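Local coordinates for protein 3-oxosteroid 1-dehydrogenase (Sterolibacterium denitrificans, PDB 7P18) that probably catalyses the FAD-dependent 1,2-dehydrogenation of 3-oxosteroids, converting them to 3-oxo-Delta1-steroids, at residues Gly160-Thr165 / Arg201-Arg206; Glu234-Glu239 / Arg305-Ile310. All blocks are in the same frame, centred on the assembly; numbering follows the deposited sequence.

Contact 1. Residues Gly160-Thr165 / Arg201-Arg206; sequences GKASMT and RHDRKR
Ser-163 and Asp-203 meet because their first torsions set OG of the one and CG of the other facing the opposite segment: in Ser-163 OG lies anti to its own carbonyl carbon (chi1 -68°), while in Asp-203 CG lies anti to the backbone N (chi1 -168°). OD2 of Asp-203 accepts from N of Ser-163 at 2.8 Å on its anti side, only 16° out of the carboxylate plane, in a nearly straight bond. The other oxygen turns back to its own chain, OD1 of Asp-203 taking the N-H of Lys-205 at 2.9 Å from above the carboxylate plane in an Asx turn. Aspartate suits the place, since its short side chain offers two acceptors that serve both backbones. Serine answers with a small hydroxyl: OG of Ser-163 donates to O of Lys-205 at a short 2.6 Å. The same OG also lies over one face of the Arg-206 guanidinium, toward its rim, a packing contact and not a hydrogen bond.

The Arg-206 chain, bent at chi2 and chi3, curls back beside its own segment, where NH1 donates to O of Asp-203 at 2.7 Å, close to the guanidinium plane. Water 1 lies at the edge of the guanidinium; it donates to O of Lys-161 and accepts from N of Asp-203 and NH1 of Arg-206. NH2 of Arg-206 bonds OD1 of Asn-210, and together these bonds should fix the guanidinium's rotation.

Arg-189 of helix 179-191 forms a salt bridge with OD2 of Asp-203 and also bonds O of Ser-163, a positive charge expected to keep the carboxylate ionised. The weakly bonded strand 162-163 pairs antiparallel with 157-158, Lys-161 and Ala-162 forming a classic beta bulge opposite Leu-158. Strand 205-206 pairs with 131-138, so the contact links two small antiparallel sheets beside helix 179-191.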
loop_
_atom_site.group_PDB
_atom_site.type_symbol
_atom_site.label_atom_id
_atom_site.label_comp_id
_atom_site.label_asym_id
_atom_site.label_seq_id
_atom_site.Cartn_x
_atom_site.Cartn_y
_atom_site.Cartn_z
ATOM N N GLY A 160 -7.944 9.942 -15.683
ATOM C CA GLY A 160 -6.541 10.318 -15.422
ATOM C C GLY A 160 -6.350 11.784 -15.081
ATOM O O GLY A 160 -5.237 12.283 -15.281
ATOM N N LYS A 161 -7.368 12.461 -14.556
ATOM C CA LYS A 161 -7.339 13.923 -14.294
ATOM C C LYS A 161 -7.752 14.226 -12.844
ATOM O O LYS A 161 -6.970 14.870 -12.117
ATOM C CB LYS A 161 -8.271 14.667 -15.259
ATOM C CG LYS A 161 -7.965 14.469 -16.742
ATOM C CD LYS A 161 -8.397 15.621 -17.633
ATOM C CE LYS A 161 -8.725 15.191 -19.051
ATOM N NZ LYS A 161 -7.635 14.392 -19.662
ATOM N N ALA A 162 -8.965 13.809 -12.466
ATOM C CA ALA A 162 -9.713 14.339 -11.304
ATOM C C ALA A 162 -9.505 13.429 -10.087
ATOM O O ALA A 162 -9.705 12.211 -10.201
ATOM C CB ALA A 162 -11.174 14.473 -11.647
ATOM N N SER A 163 -9.078 14.024 -8.979
ATOM C CA SER A 163 -8.834 13.297 -7.698
ATOM C C SER A 163 -10.186 12.831 -7.149
ATOM O O SER A 163 -11.154 13.636 -7.218
ATOM C CB SER A 163 -8.110 14.158 -6.744
ATOM O OG SER A 163 -6.785 14.401 -7.209
ATOM N N MET A 164 -10.259 11.590 -6.640
ATOM C CA MET A 164 -11.430 11.102 -5.856
ATOM C C MET A 164 -10.971 10.402 -4.570
ATOM O O MET A 164 -9.836 9.887 -4.527
ATOM C CB MET A 164 -12.239 10.103 -6.674
ATOM C CG MET A 164 -12.744 10.694 -8.008
ATOM S SD MET A 164 -13.555 9.440 -9.015
ATOM C CE MET A 164 -12.374 8.073 -8.964
ATOM N N THR A 165 -11.855 10.365 -3.568
ATOM C CA THR A 165 -11.726 9.510 -2.367
ATOM C C THR A 165 -12.093 8.104 -2.792
ATOM O O THR A 165 -12.784 7.954 -3.823
ATOM C CB THR A 165 -12.648 9.987 -1.241
ATOM O OG1 THR A 165 -14.003 9.862 -1.694
ATOM C CG2 THR A 165 -12.346 11.414 -0.848
ATOM N N ARG A 201 -2.124 21.432 -15.069
ATOM C CA ARG A 201 -2.996 20.333 -15.576
ATOM C C ARG A 201 -3.273 19.291 -14.466
ATOM O O ARG A 201 -4.080 18.382 -14.706
ATOM C CB ARG A 201 -2.355 19.665 -16.793
ATOM C CG ARG A 201 -1.868 20.659 -17.843
ATOM C CD ARG A 201 -1.697 20.083 -19.241
ATOM N NE ARG A 201 -2.913 19.473 -19.762
ATOM C CZ ARG A 201 -4.003 20.131 -20.171
ATOM N NH1 ARG A 201 -4.056 21.453 -20.132
ATOM N NH2 ARG A 201 -5.051 19.458 -20.621
ATOM N N HIS A 202 -2.591 19.377 -13.319
ATOM C CA HIS A 202 -2.852 18.544 -12.107
ATOM C C HIS A 202 -4.083 19.085 -11.378
ATOM O O HIS A 202 -4.179 20.320 -11.205
ATOM C CB HIS A 202 -1.657 18.580 -11.144
ATOM C CG HIS A 202 -0.417 17.956 -11.685
ATOM N ND1 HIS A 202 -0.418 16.695 -12.251
ATOM C CD2 HIS A 202 0.860 18.394 -11.701
ATOM C CE1 HIS A 202 0.812 16.382 -12.615
ATOM N NE2 HIS A 202 1.617 17.425 -12.287
ATOM N N ASP A 203 -4.964 18.196 -10.911
ATOM C CA ASP A 203 -6.061 18.599 -9.999
ATOM C C ASP A 203 -5.409 19.217 -8.773
ATOM O O ASP A 203 -4.458 18.619 -8.208
ATOM C CB ASP A 203 -6.975 17.417 -9.674
ATOM C CG ASP A 203 -8.273 17.781 -8.994
ATOM O OD1 ASP A 203 -8.407 18.936 -8.520
ATOM O OD2 ASP A 203 -9.113 16.865 -8.886
ATOM N N ARG A 204 -5.857 20.415 -8.429
ATOM C CA ARG A 204 -5.487 21.150 -7.202
ATOM C C ARG A 204 -5.895 20.339 -5.951
ATOM O O ARG A 204 -5.228 20.460 -4.892
ATOM C CB ARG A 204 -6.236 22.483 -7.217
ATOM C CG ARG A 204 -5.984 23.340 -5.992
ATOM C CD ARG A 204 -6.395 24.770 -6.248
ATOM N NE ARG A 204 -7.829 24.886 -6.330
ATOM C CZ ARG A 204 -8.617 25.203 -5.315
ATOM N NH1 ARG A 204 -8.118 25.429 -4.113
ATOM N NH2 ARG A 204 -9.918 25.288 -5.512
ATOM N N LYS A 205 -7.036 19.678 -6.046
ATOM C CA LYS A 205 -7.542 18.753 -5.006
ATOM C C LYS A 205 -6.798 17.433 -5.170
ATOM O O LYS A 205 -6.773 16.864 -6.303
ATOM C CB LYS A 205 -9.051 18.531 -5.107
ATOM C CG LYS A 205 -9.905 19.781 -4.953
ATOM C CD LYS A 205 -9.696 20.454 -3.651
ATOM C CE LYS A 205 -10.546 21.689 -3.510
ATOM N NZ LYS A 205 -10.695 22.053 -2.085
ATOM N N ARG A 206 -6.227 16.958 -4.073
ATOM C CA ARG A 206 -5.545 15.644 -4.028
ATOM C C ARG A 206 -6.386 14.682 -3.179
ATOM O O ARG A 206 -7.013 15.102 -2.201
ATOM C CB ARG A 206 -4.121 15.849 -3.499
ATOM C CG ARG A 206 -3.319 16.985 -4.122
ATOM C CD ARG A 206 -3.279 16.962 -5.638
ATOM N NE ARG A 206 -2.795 15.720 -6.203
ATOM C CZ ARG A 206 -3.018 15.285 -7.446
ATOM N NH1 ARG A 206 -3.740 15.984 -8.307
ATOM N NH2 ARG A 206 -2.515 14.127 -7.834
HETATM O O HOH W 1 -4.461 15.341 -10.978
#

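Contact 2. Residues Glu234-Glu239 / Arg305-Ile310; sequences ESLITE and RAAMDI
Leu-236 of strand 234-239 faces Ala-306 and Ala-307 of helix 302-309 and Ile-310 just beyond it, the strand and helix segments running in roughly the same direction, 33° apart, with axes 7.9 Å from each other at the closest. A single methyl of the leucine does most of the touching: CD1 of Leu-236 lies 3.8 Å from CA of Ala-307 and 3.6 Å from CD1 of Ile-310, whose side chain crosses its own at about a right angle. The small alanines let the leucine come right up to the helix backbone. CD1 of Ile-310 also meets CG2 of Thr-238 tip to tip at 4.0 Å, the threonine turning its methyl to this apolar neighbour. Nearer the start of the strand, CB of Ala-306 lies loosely, 4.4 Å from CA of Ser-235, and water 2 bridges the backbones, accepting from N of Leu-236 and donating to O of Ala-306.

Glu-234 and Ser-235 form a classic beta bulge opposite Val-250. Strands 233-239, 245-253 and 256-262 make an antiparallel meander between parallel-sheet strands 227-228 and 265-268, as in Rossmann-type FAD-binding folds, and helix 302-309 packs on its outer strand; Phe-233 and Asp-302, which bind FAD, lie close by.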
loop_
_atom_site.group_PDB
_atom_site.type_symbol
_atom_site.label_atom_id
_atom_site.label_comp_id
_atom_site.label_asym_id
_atom_site.label_seq_id
_atom_site.Cartn_x
_atom_site.Cartn_y
_atom_site.Cartn_z
ATOM N N GLU A 234 23.300 7.786 4.621
ATOM C CA GLU A 234 24.347 6.790 4.312
ATOM C C GLU A 234 24.689 5.896 5.494
ATOM O O GLU A 234 24.942 4.713 5.280
ATOM C CB GLU A 234 25.673 7.498 4.011
ATOM C CG GLU A 234 25.703 8.241 2.720
ATOM C CD GLU A 234 27.115 8.556 2.245
ATOM O OE1 GLU A 234 28.136 8.302 3.007
ATOM O OE2 GLU A 234 27.180 9.042 1.110
ATOM N N SER A 235 24.809 6.445 6.699
ATOM C CA SER A 235 25.290 5.635 7.841
ATOM C C SER A 235 24.874 6.260 9.178
ATOM O O SER A 235 24.484 7.410 9.238
ATOM C CB SER A 235 26.785 5.421 7.744
ATOM O OG SER A 235 27.446 6.665 7.851
ATOM N N LEU A 236 24.957 5.468 10.224
ATOM C CA LEU A 236 24.644 5.900 11.606
ATOM C C LEU A 236 25.946 6.373 12.277
ATOM O O LEU A 236 27.008 5.780 12.005
ATOM C CB LEU A 236 24.064 4.682 12.336
ATOM C CG LEU A 236 22.669 4.236 11.876
ATOM C CD1 LEU A 236 22.326 2.844 12.411
ATOM C CD2 LEU A 236 21.647 5.233 12.308
ATOM N N ILE A 237 25.852 7.393 13.116
ATOM C CA ILE A 237 26.943 7.790 14.060
ATOM C C ILE A 237 26.626 7.142 15.419
ATOM O O ILE A 237 25.502 7.268 15.887
ATOM C CB ILE A 237 27.065 9.324 14.116
ATOM C CG1 ILE A 237 27.327 9.878 12.705
ATOM C CG2 ILE A 237 28.129 9.748 15.121
ATOM C CD1 ILE A 237 27.202 11.374 12.571
ATOM N N THR A 238 27.579 6.429 16.013
ATOM C CA THR A 238 27.414 5.821 17.356
ATOM C C THR A 238 28.527 6.260 18.328
ATOM O O THR A 238 29.563 6.726 17.881
ATOM C CB THR A 238 27.376 4.299 17.269
ATOM O OG1 THR A 238 28.657 3.880 16.820
ATOM C CG2 THR A 238 26.296 3.786 16.331
ATOM N N GLU A 239 28.250 6.106 19.622
ATOM C CA GLU A 239 29.203 6.263 20.753
ATOM C C GLU A 239 29.030 5.069 21.696
ATOM O O GLU A 239 27.922 4.482 21.693
ATOM C CB GLU A 239 28.922 7.544 21.531
ATOM C CG GLU A 239 29.130 8.802 20.722
ATOM C CD GLU A 239 28.835 10.083 21.497
ATOM O OE1 GLU A 239 28.332 9.987 22.643
ATOM O OE2 GLU A 239 29.092 11.177 20.950
ATOM N N ARG A 305 20.527 -2.042 6.165
ATOM C CA ARG A 305 21.936 -2.535 6.123
ATOM C C ARG A 305 22.753 -1.831 7.228
ATOM O O ARG A 305 23.477 -2.504 7.973
ATOM C CB ARG A 305 22.513 -2.300 4.720
ATOM C CG ARG A 305 21.978 -3.271 3.670
ATOM C CD ARG A 305 22.716 -3.233 2.319
ATOM N NE ARG A 305 23.099 -1.871 1.900
ATOM C CZ ARG A 305 22.323 -1.018 1.231
ATOM N NH1 ARG A 305 21.090 -1.342 0.871
ATOM N NH2 ARG A 305 22.778 0.181 0.929
ATOM N N ALA A 306 22.607 -0.523 7.342
ATOM C CA ALA A 306 23.396 0.326 8.272
ATOM C C ALA A 306 23.090 -0.046 9.719
ATOM O O ALA A 306 24.030 -0.130 10.547
ATOM C CB ALA A 306 23.103 1.763 7.988
ATOM N N ALA A 307 21.818 -0.308 10.038
ATOM C CA ALA A 307 21.398 -0.690 11.410
ATOM C C ALA A 307 21.865 -2.107 11.741
ATOM O O ALA A 307 22.343 -2.356 12.878
ATOM C CB ALA A 307 19.884 -0.535 11.541
ATOM N N MET A 308 21.757 -3.047 10.798
ATOM C CA MET A 308 22.168 -4.447 11.035
ATOM C C MET A 308 23.697 -4.457 11.238
ATOM O O MET A 308 24.152 -5.241 12.073
ATOM C CB MET A 308 21.730 -5.357 9.886
ATOM C CG MET A 308 20.215 -5.466 9.839
ATOM S SD MET A 308 19.624 -6.590 8.566
ATOM C CE MET A 308 20.087 -8.189 9.221
ATOM N N ASP A 309 24.409 -3.551 10.575
ATOM C CA ASP A 309 25.876 -3.390 10.724
ATOM C C ASP A 309 26.210 -3.082 12.192
ATOM O O ASP A 309 27.276 -3.522 12.618
ATOM C CB ASP A 309 26.413 -2.272 9.835
ATOM C CG ASP A 309 26.553 -2.604 8.366
ATOM O OD1 ASP A 309 26.471 -3.809 8.015
ATOM O OD2 ASP A 309 26.747 -1.623 7.582
ATOM N N ILE A 310 25.351 -2.367 12.945
ATOM C CA ILE A 310 25.628 -2.066 14.388
ATOM C C ILE A 310 24.894 -3.018 15.343
ATOM O O ILE A 310 24.857 -2.692 16.535
ATOM C CB ILE A 310 25.348 -0.591 14.731
ATOM C CG1 ILE A 310 23.866 -0.229 14.654
ATOM C CG2 ILE A 310 26.198 0.333 13.881
ATOM C CD1 ILE A 310 23.515 1.085 15.312
HETATM O O HOH W 2 25.634 2.498 9.985
#

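From the N terminus, the chain first builds strands and helices of the FAD-binding fold before reaching contact 1. There 201-206 returns to 160-165 after 35 intervening residues, mostly helical, which include helices 166-174, 179-191 and 194-197. Helix 208-222 and strand 227-228 follow, the latter an outer strand of the parallel sheet. Contact 2 then opens at 234-239 and closes at 305-310, its longer loop holding strands 245-253, 256-262 and 265-268 and helix 277-283. The contacts are thus in series, neither nested nor crossed. Their centres lie about 40 Å apart, one joining small antiparallel sheets, the other tying the mixed sheet to helix 302-309.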